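Local coordinates for diguanylate cyclase (PDB 5M3C), which belongs to the diguanylate cyclase family and joins a GGDEF domain to an EAL domain in one chain, at residues L15-E18 with S19-H23; D367-I370 with T371-I374. All coordinates share one frame; numbering follows the deposited sequence.

Contact 1: residues L15-E18 with S19-H23; sequences LLFE and SRLNH
L16 turns its CG away from its own backbone N (chi1 177°) and R20 runs its chain back along the helix, and the two side chains meet one helical turn apart, crossing at a slant. The leucine's CD1 packs against the arginine's aliphatic part, 3.7 Å from R20 CD, while L16 CD2 comes within 3.6 Å of R20 NH1. S19 rotates OG to a place between its backbone N and carbonyl carbon (chi1 81°), which lets S19 OG donate to L16 O at 3.1 Å. That same oxygen also takes the amide of R20, with R20 N 3.3 Å from L16 O, and both donors arrive from one face of the carbonyl plane. On another side of the helix F17 and L21 lie alongside each other, F17 CE2 4.1 Å from L21 CD2. Both reach strand 85-90, at I87 and L89 for F17 and at L89 for L21. The carboxylate of E18 instead pairs with R14, in a salt bridge one turn back. Chemically, then, F17 and L21 pack the helix on the GGDEF-domain sheet, while the S19 hydroxyl adds a second bond to a carbonyl that already accepts R20 N.

Contact 2: residues D367-I370 with T371-I374; sequences DAAI and TRAI
Hydrogen bonds account for much of the link between D367-I370 and T371-I374, and two of them end on one oxygen. T371 places OG1 beside its own backbone N (chi1 -58°), from where T371 OG1 donates to D367 O at 2.7 Å. T371 N bonds to the same D367 O at 3.1 Å, but from the opposite face of the carbonyl plane and well above it, so the carbonyl is gripped by hydroxyl and amide together. The i to i-4 pattern continues with R372 N 2.8 Å from A368 O, and I370 O receives I374 N at an N-H...O angle of 166°.

Apolar contact is carried by the isoleucines, whose side chains slant across each other with I370 CG2 3.8 Å from I374 CD1. F357 packs against both, and I374 also reaches L351 and I353.

R372 bends its chain back over the preceding turn. A368 O sits 3.8 Å above one guanidinium face, toward its rim, and R372 NH2 comes 4.0 Å from A368 CB. Its ion pair with E402 is long and weak.

K344, L340 and S380 of the second subunit pack on A369, I370 and A373 respectively. The arrangement is that of a largely buried outer helix of the EAL-domain TIM-type barrel, set against strand 350-353 and helices 355-358 and 393-401, with A369, I370 and A373 also at the subunit interface.

How the contacts relate
Contact 1 comes first along the chain, on helix 14-31 of the GGDEF domain; contact 2 follows far later, on helix 365-380 of the EAL domain. Their centres are 65 Å apart and their nearest atoms about 53 Å, on opposite sides of the chain's centre, and they share no helix or sheet. Each helix packs on its own domain's sheet: the first against strands 77-82 and 85-90, the second against strand 350-353. Within the assembly only contact 2 touches the second subunit. The two therefore mark remote parts of an elongated two-domain protein, one within the GGDEF fold and one where two EAL domains meet.

Contact 1: residues L15-E18 with S19-H23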
# COMPACT_ATOMS: atom_id res chain seq x y z
N LEU B 15 35.31 -30.84 2.53
CA LEU B 15 36.01 -32.03 2.99
C LEU B 15 36.54 -31.80 4.40
O LEU B 15 36.31 -32.62 5.29
CB LEU B 15 37.16 -32.41 2.04
CG LEU B 15 36.73 -32.95 0.67
CD1 LEU B 15 37.95 -33.42 -0.12
CD2 LEU B 15 35.73 -34.09 0.80
N LEU B 16 37.23 -30.68 4.61
CA LEU B 16 37.79 -30.36 5.92
C LEU B 16 36.69 -30.15 6.95
O LEU B 16 36.80 -30.55 8.11
CB LEU B 16 38.67 -29.11 5.83
CG LEU B 16 39.25 -28.63 7.17
CD1 LEU B 16 39.90 -29.78 7.93
CD2 LEU B 16 40.25 -27.50 6.94
N PHE B 17 35.61 -29.50 6.51
CA PHE B 17 34.44 -29.29 7.35
C PHE B 17 33.85 -30.62 7.82
O PHE B 17 33.49 -30.78 8.99
CB PHE B 17 33.38 -28.51 6.57
CG PHE B 17 32.06 -28.38 7.28
CD1 PHE B 17 31.88 -27.44 8.27
CD2 PHE B 17 31.01 -29.22 6.95
CE1 PHE B 17 30.67 -27.32 8.93
CE2 PHE B 17 29.80 -29.11 7.60
CZ PHE B 17 29.63 -28.16 8.59
N GLU B 18 33.77 -31.58 6.90
CA GLU B 18 33.19 -32.89 7.18
C GLU B 18 33.93 -33.63 8.30
O GLU B 18 33.29 -34.23 9.17
CB GLU B 18 33.14 -33.75 5.91
CG GLU B 18 32.00 -33.39 4.97
CD GLU B 18 31.92 -34.28 3.75
OE1 GLU B 18 32.46 -35.41 3.79
OE2 GLU B 18 31.32 -33.85 2.74
N SER B 19 35.26 -33.61 8.27
CA SER B 19 36.05 -34.31 9.28
C SER B 19 35.84 -33.66 10.64
O SER B 19 35.71 -34.36 11.66
CB SER B 19 37.54 -34.28 8.91
OG SER B 19 38.14 -33.06 9.28
N ARG B 20 35.79 -32.33 10.65
CA ARG B 20 35.59 -31.59 11.89
C ARG B 20 34.17 -31.75 12.42
O ARG B 20 33.94 -31.67 13.63
CB ARG B 20 35.93 -30.11 11.69
CG ARG B 20 37.42 -29.85 11.79
CD ARG B 20 37.90 -28.74 10.87
NE ARG B 20 37.78 -27.42 11.49
CZ ARG B 20 38.56 -26.39 11.19
NH1 ARG B 20 39.52 -26.51 10.28
NH2 ARG B 20 38.38 -25.23 11.79
N LEU B 21 33.22 -31.99 11.52
CA LEU B 21 31.86 -32.31 11.94
C LEU B 21 31.81 -33.73 12.50
O LEU B 21 31.20 -33.97 13.55
CB LEU B 21 30.88 -32.16 10.77
CG LEU B 21 29.43 -32.57 11.05
CD1 LEU B 21 28.89 -31.89 12.30
CD2 LEU B 21 28.55 -32.25 9.86
N ASN B 22 32.45 -34.66 11.80
CA ASN B 22 32.53 -36.04 12.26
C ASN B 22 33.16 -36.13 13.64
O ASN B 22 32.64 -36.81 14.52
CB ASN B 22 33.31 -36.90 11.26
CG ASN B 22 32.47 -37.36 10.09
OD1 ASN B 22 31.24 -37.43 10.18
ND2 ASN B 22 33.12 -37.69 8.98
N HIS B 23 34.29 -35.46 13.83
CA HIS B 23 34.96 -35.47 15.12
C HIS B 23 34.05 -34.92 16.22
O HIS B 23 33.98 -35.49 17.31
CB HIS B 23 36.26 -34.66 15.08
CG HIS B 23 36.90 -34.48 16.42
ND1 HIS B 23 37.39 -35.53 17.17
CD2 HIS B 23 37.13 -33.36 17.16
CE1 HIS B 23 37.89 -35.07 18.30
NE2 HIS B 23 37.74 -33.76 18.32

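Contact 2: residues D367-I370 with T371-I374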
# COMPACT_ATOMS: atom_id res chain seq x y z
N ASP B 367 -22.56 -8.26 2.72
CA ASP B 367 -22.18 -8.58 1.35
C ASP B 367 -23.16 -7.99 0.34
O ASP B 367 -22.79 -7.66 -0.78
CB ASP B 367 -22.07 -10.09 1.15
CG ASP B 367 -20.79 -10.67 1.73
OD1 ASP B 367 -19.95 -9.89 2.24
OD2 ASP B 367 -20.62 -11.91 1.68
N ALA B 368 -24.42 -7.86 0.76
CA ALA B 368 -25.44 -7.25 -0.09
C ALA B 368 -25.15 -5.76 -0.27
O ALA B 368 -25.16 -5.25 -1.38
CB ALA B 368 -26.82 -7.46 0.51
N ALA B 369 -24.89 -5.08 0.85
CA ALA B 369 -24.63 -3.64 0.85
C ALA B 369 -23.46 -3.29 -0.06
O ALA B 369 -23.53 -2.36 -0.86
CB ALA B 369 -24.37 -3.16 2.26
N ILE B 370 -22.38 -4.05 0.08
CA ILE B 370 -21.17 -3.84 -0.71
C ILE B 370 -21.42 -4.11 -2.19
O ILE B 370 -20.99 -3.33 -3.03
CB ILE B 370 -20.02 -4.74 -0.23
CG1 ILE B 370 -19.73 -4.49 1.25
CG2 ILE B 370 -18.78 -4.50 -1.08
CD1 ILE B 370 -19.58 -3.03 1.61
N THR B 371 -22.08 -5.21 -2.50
CA THR B 371 -22.38 -5.55 -3.88
C THR B 371 -23.27 -4.47 -4.49
O THR B 371 -23.09 -4.08 -5.64
CB THR B 371 -23.08 -6.92 -4.00
OG1 THR B 371 -22.25 -7.93 -3.42
CG2 THR B 371 -23.34 -7.26 -5.46
N ARG B 372 -24.22 -3.99 -3.70
CA ARG B 372 -25.14 -2.94 -4.14
C ARG B 372 -24.36 -1.64 -4.34
O ARG B 372 -24.66 -0.86 -5.24
CB ARG B 372 -26.25 -2.77 -3.11
CG ARG B 372 -27.63 -2.44 -3.68
CD ARG B 372 -28.72 -3.07 -2.83
NE ARG B 372 -28.37 -3.07 -1.41
CZ ARG B 372 -28.87 -3.92 -0.51
NH1 ARG B 372 -29.74 -4.86 -0.87
NH2 ARG B 372 -28.49 -3.84 0.76
N ALA B 373 -23.36 -1.42 -3.49
CA ALA B 373 -22.51 -0.23 -3.59
C ALA B 373 -21.63 -0.27 -4.83
O ALA B 373 -21.55 0.70 -5.58
CB ALA B 373 -21.65 -0.11 -2.35
N ILE B 374 -20.97 -1.41 -5.05
CA ILE B 374 -20.07 -1.58 -6.18
C ILE B 374 -20.79 -1.38 -7.51
O ILE B 374 -20.24 -0.78 -8.43
CB ILE B 374 -19.43 -2.98 -6.17
CG1 ILE B 374 -18.54 -3.15 -4.95
CG2 ILE B 374 -18.62 -3.19 -7.44
CD1 ILE B 374 -17.98 -4.55 -4.79